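Local coordinates for RND efflux system, outer membrane lipoprotein, NodT family (Burkholderia mallei, PDB 6U94) that probably serves as the outer-membrane channel of an RND-type efflux system, a lipoprotein of the outer membrane factor family that would pass exported compounds out of the cell, at residues L47-F52 against R448-Y452; L53-L58 against V170-Y174; D78-A82 against A242-L246. All coordinates share one frame; numbering follows the deposited sequence. Where two conformers were deposited one is given.

Contact 1 (L47-F52 against R448-Y452); sequences LGWRNF and RVTLY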
loop_
_atom_site.group_PDB
_atom_site.type_symbol
_atom_site.label_atom_id
_atom_site.label_comp_id
_atom_site.label_asym_id
_atom_site.label_seq_id
_atom_site.Cartn_x
_atom_site.Cartn_y
_atom_site.Cartn_z
ATOM N N LEU A 47 8.305 -17.691 6.130
ATOM C CA LEU A 47 8.198 -16.368 5.529
ATOM C C LEU A 47 8.803 -15.335 6.469
ATOM O O LEU A 47 8.538 -15.356 7.675
ATOM C CB LEU A 47 6.739 -16.026 5.229
ATOM C CG LEU A 47 6.450 -14.592 4.780
ATOM C CD1 LEU A 47 7.106 -14.275 3.440
ATOM C CD2 LEU A 47 4.954 -14.353 4.719
ATOM N N GLY A 48 9.609 -14.434 5.910
ATOM C CA GLY A 48 10.292 -13.423 6.681
ATOM C C GLY A 48 9.618 -12.074 6.591
ATOM O O GLY A 48 9.427 -11.530 5.500
ATOM N N TRP A 49 9.262 -11.523 7.753
ATOM C CA TRP A 49 8.619 -10.214 7.825
ATOM C C TRP A 49 9.099 -9.361 8.989
ATOM O O TRP A 49 8.852 -8.150 8.976
ATOM C CB TRP A 49 7.095 -10.367 7.927
ATOM C CG TRP A 49 6.685 -11.353 8.979
ATOM C CD1 TRP A 49 6.461 -12.688 8.805
ATOM C CD2 TRP A 49 6.473 -11.088 10.371
ATOM N NE1 TRP A 49 6.120 -13.270 10.002
ATOM C CE2 TRP A 49 6.119 -12.310 10.979
ATOM C CE3 TRP A 49 6.545 -9.938 11.163
ATOM C CZ2 TRP A 49 5.838 -12.414 12.338
ATOM C CZ3 TRP A 49 6.263 -10.042 12.513
ATOM C CH2 TRP A 49 5.916 -11.272 13.087
ATOM N N ARG A 50 9.778 -9.929 9.991
ATOM C CA ARG A 50 10.193 -9.145 11.148
ATOM C C ARG A 50 11.246 -8.104 10.795
ATOM O O ARG A 50 11.372 -7.106 11.513
ATOM C CB ARG A 50 10.710 -10.062 12.260
ATOM C CG ARG A 50 9.625 -10.891 12.944
ATOM C CD ARG A 50 10.168 -11.637 14.162
ATOM N NE ARG A 50 9.471 -11.268 15.393
ATOM C CZ ARG A 50 8.472 -11.965 15.926
ATOM N NH1 ARG A 50 8.048 -13.077 15.342
ATOM N NH2 ARG A 50 7.898 -11.550 17.049
ATOM N N ASN A 51 12.009 -8.307 9.717
ATOM C CA ASN A 51 12.957 -7.272 9.331
ATOM C C ASN A 51 12.276 -6.092 8.652
ATOM O O ASN A 51 12.846 -4.997 8.632
ATOM C CB ASN A 51 14.049 -7.849 8.426
ATOM C CG ASN A 51 13.496 -8.717 7.317
ATOM O OD1 ASN A 51 12.308 -8.662 6.998
ATOM N ND2 ASN A 51 14.362 -9.526 6.718
ATOM N N PHE A 52 11.066 -6.278 8.126
ATOM C CA PHE A 52 10.337 -5.210 7.456
ATOM C C PHE A 52 9.382 -4.494 8.405
ATOM O O PHE A 52 9.362 -3.260 8.458
ATOM C CB PHE A 52 9.580 -5.779 6.253
ATOM C CG PHE A 52 8.693 -4.786 5.564
ATOM C CD1 PHE A 52 9.221 -3.630 5.008
ATOM C CD2 PHE A 52 7.334 -5.018 5.451
ATOM C CE1 PHE A 52 8.401 -2.716 4.364
ATOM C CE2 PHE A 52 6.510 -4.109 4.811
ATOM C CZ PHE A 52 7.047 -2.957 4.266
ATOM N N ARG A 448 4.828 0.702 0.291
ATOM C CA ARG A 448 5.956 -0.086 0.779
ATOM C C ARG A 448 5.502 -1.484 1.176
ATOM O O ARG A 448 6.228 -2.465 0.969
ATOM C CB ARG A 448 6.622 0.623 1.958
ATOM C CG ARG A 448 7.219 1.978 1.592
ATOM C CD ARG A 448 7.389 2.877 2.803
ATOM N NE ARG A 448 8.415 2.393 3.722
ATOM C CZ ARG A 448 8.973 3.143 4.667
ATOM N NH1 ARG A 448 8.607 4.411 4.810
ATOM N NH2 ARG A 448 9.902 2.632 5.464
ATOM N N VAL A 449 4.302 -1.590 1.751
ATOM C CA VAL A 449 3.723 -2.892 2.060
ATOM C C VAL A 449 3.502 -3.689 0.782
ATOM O O VAL A 449 3.793 -4.891 0.724
ATOM C CB VAL A 449 2.416 -2.711 2.852
ATOM C CG1 VAL A 449 1.621 -4.014 2.884
ATOM C CG2 VAL A 449 2.720 -2.231 4.262
ATOM N N THR A 450 3.003 -3.032 -0.267
ATOM C CA THR A 450 2.775 -3.722 -1.531
ATOM C C THR A 450 4.088 -4.157 -2.172
ATOM O O THR A 450 4.166 -5.237 -2.771
ATOM C CB THR A 450 1.986 -2.828 -2.484
ATOM O OG1 THR A 450 0.822 -2.334 -1.814
ATOM C CG2 THR A 450 1.556 -3.614 -3.714
ATOM N N LEU A 451 5.132 -3.335 -2.054
ATOM C CA LEU A 451 6.437 -3.733 -2.567
ATOM C C LEU A 451 7.013 -4.909 -1.787
ATOM O O LEU A 451 7.718 -5.748 -2.361
ATOM C CB LEU A 451 7.398 -2.547 -2.538
ATOM C CG LEU A 451 8.808 -2.801 -3.078
ATOM C CD1 LEU A 451 8.765 -3.301 -4.519
ATOM C CD2 LEU A 451 9.655 -1.545 -2.960
ATOM N N TYR A 452 6.729 -4.990 -0.483
ATOM C CA TYR A 452 7.119 -6.170 0.283
ATOM C C TYR A 452 6.536 -7.442 -0.324
ATOM O O TYR A 452 7.179 -8.498 -0.292
ATOM C CB TYR A 452 6.673 -6.028 1.740
ATOM C CG TYR A 452 6.650 -7.345 2.491
ATOM C CD1 TYR A 452 5.484 -8.098 2.581
ATOM C CD2 TYR A 452 7.794 -7.836 3.106
ATOM C CE1 TYR A 452 5.463 -9.308 3.260
ATOM C CE2 TYR A 452 7.781 -9.038 3.788
ATOM C CZ TYR A 452 6.613 -9.772 3.862
ATOM O OH TYR A 452 6.590 -10.969 4.541
#
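Tyr452 reaches from helix 421-454 into the N-terminal loop 47-52 and meets it with both its hydroxyl and its ring. The hydroxyl donates a hydrogen bond to the backbone carbonyl of Gly48, with Tyr452 OH 3.0 Å from Gly48 O. The C=O...O angle is 120°, but the donor stands above the carbonyl plane. Gly48 O itself lies at the edge of the tyrosine ring, in its plane. Leu47 comes from the opposite direction and sets CD1 3.5 Å from Tyr452 OH. Trp49 CB lies at the same distance from that oxygen. Lower on the side chain, Tyr452 CB sits over one face of the Phe52 ring, a CH-pi contact 4.0 Å from the ring centroid. The two rings are nearly parallel, at 6°, but slid so far apart that they barely overlap. Phe52 has CG anti to its N (chi1 175°), which carries the ring toward the helix. There Phe52 CZ ends 3.4 Å from O of Arg448, one turn before Tyr452. Further out, the Phe52 ring also meets Phe270, and Trp49 packs on helices 56-67 and 156-203. The contact packs the loop before helix 56-67 against helix 421-454 through aromatic surface, and its one hydrogen bond gives the buried phenol hydroxyl a partner.

Contact 2 (L53-L58 against V170-Y174); sequences LADAQL and VANTY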
loop_
_atom_site.group_PDB
_atom_site.type_symbol
_atom_site.label_atom_id
_atom_site.label_comp_id
_atom_site.label_asym_id
_atom_site.label_seq_id
_atom_site.Cartn_x
_atom_site.Cartn_y
_atom_site.Cartn_z
ATOM N N LEU A 53 8.589 -5.250 9.160
ATOM C CA LEU A 53 7.684 -4.671 10.150
ATOM C C LEU A 53 8.473 -4.449 11.434
ATOM O O LEU A 53 8.740 -5.391 12.184
ATOM C CB LEU A 53 6.483 -5.581 10.375
ATOM C CG LEU A 53 5.731 -5.967 9.100
ATOM C CD1 LEU A 53 4.475 -6.745 9.429
ATOM C CD2 LEU A 53 5.394 -4.734 8.282
ATOM N N ALA A 54 8.851 -3.196 11.687
ATOM C CA ALA A 54 9.727 -2.874 12.808
ATOM C C ALA A 54 8.974 -2.574 14.095
ATOM O O ALA A 54 9.515 -2.804 15.183
ATOM C CB ALA A 54 10.617 -1.680 12.452
ATOM N N ASP A 55 7.746 -2.069 14.003
ATOM C CA ASP A 55 7.000 -1.688 15.196
ATOM C C ASP A 55 6.641 -2.922 16.018
ATOM O O ASP A 55 6.134 -3.914 15.483
ATOM C CB ASP A 55 5.738 -0.920 14.808
ATOM C CG ASP A 55 5.001 -0.366 16.008
ATOM O OD1 ASP A 55 5.604 0.430 16.759
ATOM O OD2 ASP A 55 3.820 -0.723 16.197
ATOM N N ALA A 56 6.904 -2.851 17.326
ATOM C CA ALA A 56 6.677 -4.001 18.194
ATOM C C ALA A 56 5.203 -4.383 18.235
ATOM O O ALA A 56 4.859 -5.569 18.177
ATOM C CB ALA A 56 7.195 -3.703 19.602
ATOM N N GLN A 57 4.315 -3.391 18.340
ATOM C CA GLN A 57 2.886 -3.687 18.360
ATOM C C GLN A 57 2.435 -4.309 17.044
ATOM O O GLN A 57 1.657 -5.271 17.035
ATOM C CB GLN A 57 2.087 -2.417 18.654
ATOM C CG GLN A 57 0.592 -2.647 18.759
ATOM C CD GLN A 57 0.237 -3.661 19.832
ATOM O OE1 GLN A 57 0.426 -3.414 21.024
ATOM N NE2 GLN A 57 -0.274 -4.815 19.412
ATOM N N LEU A 58 2.919 -3.773 15.920
ATOM C CA LEU A 58 2.592 -4.352 14.621
ATOM C C LEU A 58 3.105 -5.783 14.513
ATOM O O LEU A 58 2.419 -6.658 13.973
ATOM C CB LEU A 58 3.167 -3.484 13.502
ATOM C CG LEU A 58 3.007 -4.032 12.082
ATOM C CD1 LEU A 58 1.542 -4.249 11.748
ATOM C CD2 LEU A 58 3.651 -3.105 11.073
ATOM N N VAL A 170 -2.607 -7.257 7.428
ATOM C CA VAL A 170 -2.574 -6.850 8.830
ATOM C C VAL A 170 -1.805 -5.544 8.984
ATOM O O VAL A 170 -2.210 -4.653 9.741
ATOM C CB VAL A 170 -1.969 -7.967 9.700
ATOM C CG1 VAL A 170 -1.735 -7.471 11.119
ATOM C CG2 VAL A 170 -2.876 -9.192 9.704
ATOM N N ALA A 171 -0.691 -5.406 8.261
ATOM C CA ALA A 171 0.127 -4.202 8.376
ATOM C C ALA A 171 -0.600 -2.989 7.807
ATOM O O ALA A 171 -0.626 -1.921 8.430
ATOM C CB ALA A 171 1.468 -4.405 7.670
ATOM N N ASN A 172 -1.199 -3.135 6.623
ATOM C CA ASN A 172 -1.892 -2.005 6.016
ATOM C C ASN A 172 -3.115 -1.594 6.824
ATOM O O ASN A 172 -3.501 -0.420 6.805
ATOM C CB ASN A 172 -2.298 -2.337 4.582
ATOM C CG ASN A 172 -2.848 -1.132 3.839
ATOM O OD1 ASN A 172 -2.092 -0.260 3.408
ATOM N ND2 ASN A 172 -4.165 -1.078 3.681
ATOM N N THR A 173 -3.735 -2.537 7.536
ATOM C CA THR A 173 -4.911 -2.208 8.335
ATOM C C THR A 173 -4.531 -1.481 9.621
ATOM O O THR A 173 -5.213 -0.531 10.022
ATOM C CB THR A 173 -5.703 -3.477 8.651
ATOM O OG1 THR A 173 -6.077 -4.113 7.426
ATOM C CG2 THR A 173 -6.961 -3.147 9.432
ATOM N N TYR A 174 -3.455 -1.915 10.281
ATOM C CA TYR A 174 -3.015 -1.236 11.497
ATOM C C TYR A 174 -2.424 0.131 11.177
ATOM O O TYR A 174 -2.614 1.088 11.936
ATOM C CB TYR A 174 -2.004 -2.103 12.245
ATOM C CG TYR A 174 -1.451 -1.470 13.505
ATOM C CD1 TYR A 174 -2.250 -1.291 14.625
ATOM C CD2 TYR A 174 -0.122 -1.066 13.578
ATOM C CE1 TYR A 174 -1.747 -0.720 15.781
ATOM C CE2 TYR A 174 0.390 -0.493 14.729
ATOM C CZ TYR A 174 -0.426 -0.322 15.827
ATOM O OH TYR A 174 0.083 0.247 16.972
#
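This is a mainly apolar, buried contact between the loop and first turn that begin helix 56-67 and the long helix 156-203, in the helical body of an outer membrane factor chain. Asp55 is the N-cap of the shorter helix. Its OD2 accepts from Leu58 N at 3.2 Å, with an N-H...O angle of 151°. The N-H meets this oxygen from above the carboxylate plane. The other oxygen, OD1, forms a salt bridge with Arg264. The carboxylate is thus held by the helix N-H on one oxygen and by Arg264 on the other, and its negative charge probably favours the N-terminal end of the helix. Leu58 supplies the apolar centre. With chi1 at 175° its side chain turns away from its own N, and Leu58 CD1 comes to the long helix, 3.7 Å from Ala171 CA. Leu58 CD1 also lies 4.0 Å from Tyr174 CD2. Leu53 adds a second leucine, its CD2 4.0 Å from Ala171 CB, so the small alanine side chain receives both. Tyr174 extends past them toward the first turn of the shorter helix, crossing Asp55 and Gln57 at about right angles. Its ring plane is only 15° from the Asp55 carboxylate plane, and Asp55 OD2 lies 3.7 Å from Tyr174 CE2. The tyrosine hydroxyl is buried without a polar partner in the model. What it meets is the aliphatic part of Gln57: CG of that residue lies 3.4 Å from Tyr174 OH.

Contact 3 (D78-A82 against A242-L246); sequences DIDEA and ALAVL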
loop_
_atom_site.group_PDB
_atom_site.type_symbol
_atom_site.label_atom_id
_atom_site.label_comp_id
_atom_site.label_asym_id
_atom_site.label_seq_id
_atom_site.Cartn_x
_atom_site.Cartn_y
_atom_site.Cartn_z
ATOM N N ASP A 78 -11.246 -14.544 5.478
ATOM C CA ASP A 78 -11.111 -13.462 6.447
ATOM C C ASP A 78 -10.457 -12.236 5.822
ATOM O O ASP A 78 -10.872 -11.101 6.085
ATOM C CB ASP A 78 -10.310 -13.938 7.659
ATOM C CG ASP A 78 -11.073 -14.941 8.507
ATOM O OD1 ASP A 78 -12.273 -15.167 8.236
ATOM O OD2 ASP A 78 -10.473 -15.503 9.446
ATOM N N ILE A 79 -9.429 -12.449 4.999
ATOM C CA ILE A 79 -8.798 -11.345 4.286
ATOM C C ILE A 79 -9.799 -10.680 3.353
ATOM O O ILE A 79 -9.824 -9.452 3.212
ATOM C CB ILE A 79 -7.557 -11.852 3.528
ATOM C CG1 ILE A 79 -6.515 -12.379 4.514
ATOM C CG2 ILE A 79 -6.970 -10.755 2.658
ATOM C CD1 ILE A 79 -5.460 -13.258 3.875
ATOM N N ASP A 80 -10.650 -11.482 2.709
ATOM C CA ASP A 80 -11.672 -10.925 1.831
ATOM C C ASP A 80 -12.671 -10.084 2.615
ATOM O O ASP A 80 -13.056 -8.994 2.175
ATOM C CB ASP A 80 -12.388 -12.052 1.088
ATOM C CG ASP A 80 -12.483 -11.799 -0.400
ATOM O OD1 ASP A 80 -11.554 -12.204 -1.133
ATOM O OD2 ASP A 80 -13.487 -11.199 -0.838
ATOM N N GLU A 81 -13.106 -10.574 3.779
ATOM C CA GLU A 81 -14.065 -9.823 4.583
ATOM C C GLU A 81 -13.447 -8.545 5.134
ATOM O O GLU A 81 -14.099 -7.494 5.155
ATOM C CB GLU A 81 -14.593 -10.692 5.724
ATOM C CG GLU A 81 -15.501 -9.949 6.695
ATOM C CD GLU A 81 -15.943 -10.809 7.865
ATOM O OE1 GLU A 81 -15.556 -12.000 7.918
ATOM O OE2 GLU A 81 -16.678 -10.294 8.734
ATOM N N ALA A 82 -12.194 -8.617 5.589
ATOM C CA ALA A 82 -11.544 -7.450 6.177
ATOM C C ALA A 82 -11.357 -6.348 5.143
ATOM O O ALA A 82 -11.639 -5.176 5.415
ATOM C CB ALA A 82 -10.201 -7.850 6.789
ATOM N N ALA A 242 -11.879 -4.798 10.818
ATOM C CA ALA A 242 -11.065 -5.574 9.890
ATOM C C ALA A 242 -9.824 -6.126 10.577
ATOM O O ALA A 242 -9.388 -7.246 10.282
ATOM C CB ALA A 242 -10.675 -4.714 8.686
ATOM N N LEU A 243 -9.246 -5.357 11.502
ATOM C CA LEU A 243 -8.072 -5.831 12.226
ATOM C C LEU A 243 -8.413 -7.039 13.088
ATOM O O LEU A 243 -7.628 -7.991 13.176
ATOM C CB LEU A 243 -7.494 -4.702 13.077
ATOM C CG LEU A 243 -6.057 -4.865 13.572
ATOM C CD1 LEU A 243 -5.128 -5.172 12.412
ATOM C CD2 LEU A 243 -5.605 -3.609 14.297
ATOM N N ALA A 244 -9.587 -7.021 13.727
ATOM C CA ALA A 244 -10.014 -8.167 14.521
ATOM C C ALA A 244 -10.240 -9.391 13.643
ATOM O O ALA A 244 -9.895 -10.511 14.032
ATOM C CB ALA A 244 -11.283 -7.822 15.301
ATOM N N VAL A 245 -10.812 -9.195 12.453
ATOM C CA VAL A 245 -11.004 -10.305 11.525
ATOM C C VAL A 245 -9.661 -10.867 11.080
ATOM O O VAL A 245 -9.483 -12.089 10.983
ATOM C CB VAL A 245 -11.854 -9.855 10.321
ATOM C CG1 VAL A 245 -11.935 -10.963 9.278
ATOM C CG2 VAL A 245 -13.243 -9.442 10.773
ATOM N N LEU A 246 -8.694 -9.986 10.813
ATOM C CA LEU A 246 -7.418 -10.430 10.258
ATOM C C LEU A 246 -6.617 -11.245 11.265
ATOM O O LEU A 246 -5.927 -12.199 10.886
ATOM C CB LEU A 246 -6.608 -9.228 9.778
ATOM C CG LEU A 246 -7.053 -8.632 8.444
ATOM C CD1 LEU A 246 -6.254 -7.378 8.128
ATOM C CD2 LEU A 246 -6.910 -9.661 7.334
#
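Segments 78-82 and 242-246 are helical and run antiparallel, with an angle of 177° between their directions. Here helix 72-86 packs on the C-terminal end of helix 211-247 within the helical body. The segment axes approach to 8.6 Å. The backbones come closest at Ala82 and Ala242, whose CA atoms are 4.2 Å apart. At the other end Asp78 faces Val245 across a wider gap of 6.0 Å between CA atoms. The small side chains of the two alanines are consistent with so close a pass. Ala242 CB lies 3.4 Å from Ala82 O, and the two CB atoms also touch. Ala82 points its methyl toward the other helix, where it meets the branch point of Leu246, with Ala82 CB 3.6 Å from Leu246 CG. Leu246 CD2 then continues to Ile79, whose CG1 it reaches as the two side chains cross at about a right angle. Val245 fills the wider end. A chi1 of 174° puts Val245 CG1 against the facing backbone, 3.4 Å from Asp78 O. Val245 CG1 also touches Asp78 CB, at 3.8 Å. The other methyl, CG2, touches the carboxylate end of Glu81, whose extended chain crosses the valine at about a right angle. Beyond the pair, Leu246 and Ile79 both pack on helix 156-203, which covers this side. The two segments themselves meet through van der Waals contact between small and branched side chains. Arg70 links them: it makes a salt bridge with Asp78 OD2 and donates to the backbone oxygens of Val245 and Leu246, near the C-terminal end of helix 211-247, where carbonyls lack the next turn's N-H.

In the fold
Contacts 1 and 2 use consecutive pieces of the N-terminal chain, 47-52 and 53-58, and their centres are 10 Å apart. They touch where Val449 CG2 lies 4.2 Å from Ala171 CB, so helices 421-454 and 156-203 meet beside the same loop. Contact 2 also adjoins contact 3, with centres 15 Å apart: Thr173 OG1 lies 3.3 Å from Leu246 CD1. Contacts 1 and 3 do not touch; their centres are 19 Å apart and their nearest atoms about 10 Å. Along the chain, contacts 2 and 3 cross, and both are nested within the loop closed by contact 1. Helix 156-203 touches both neighbours, Val449 of contact 1 and Leu246 of contact 3.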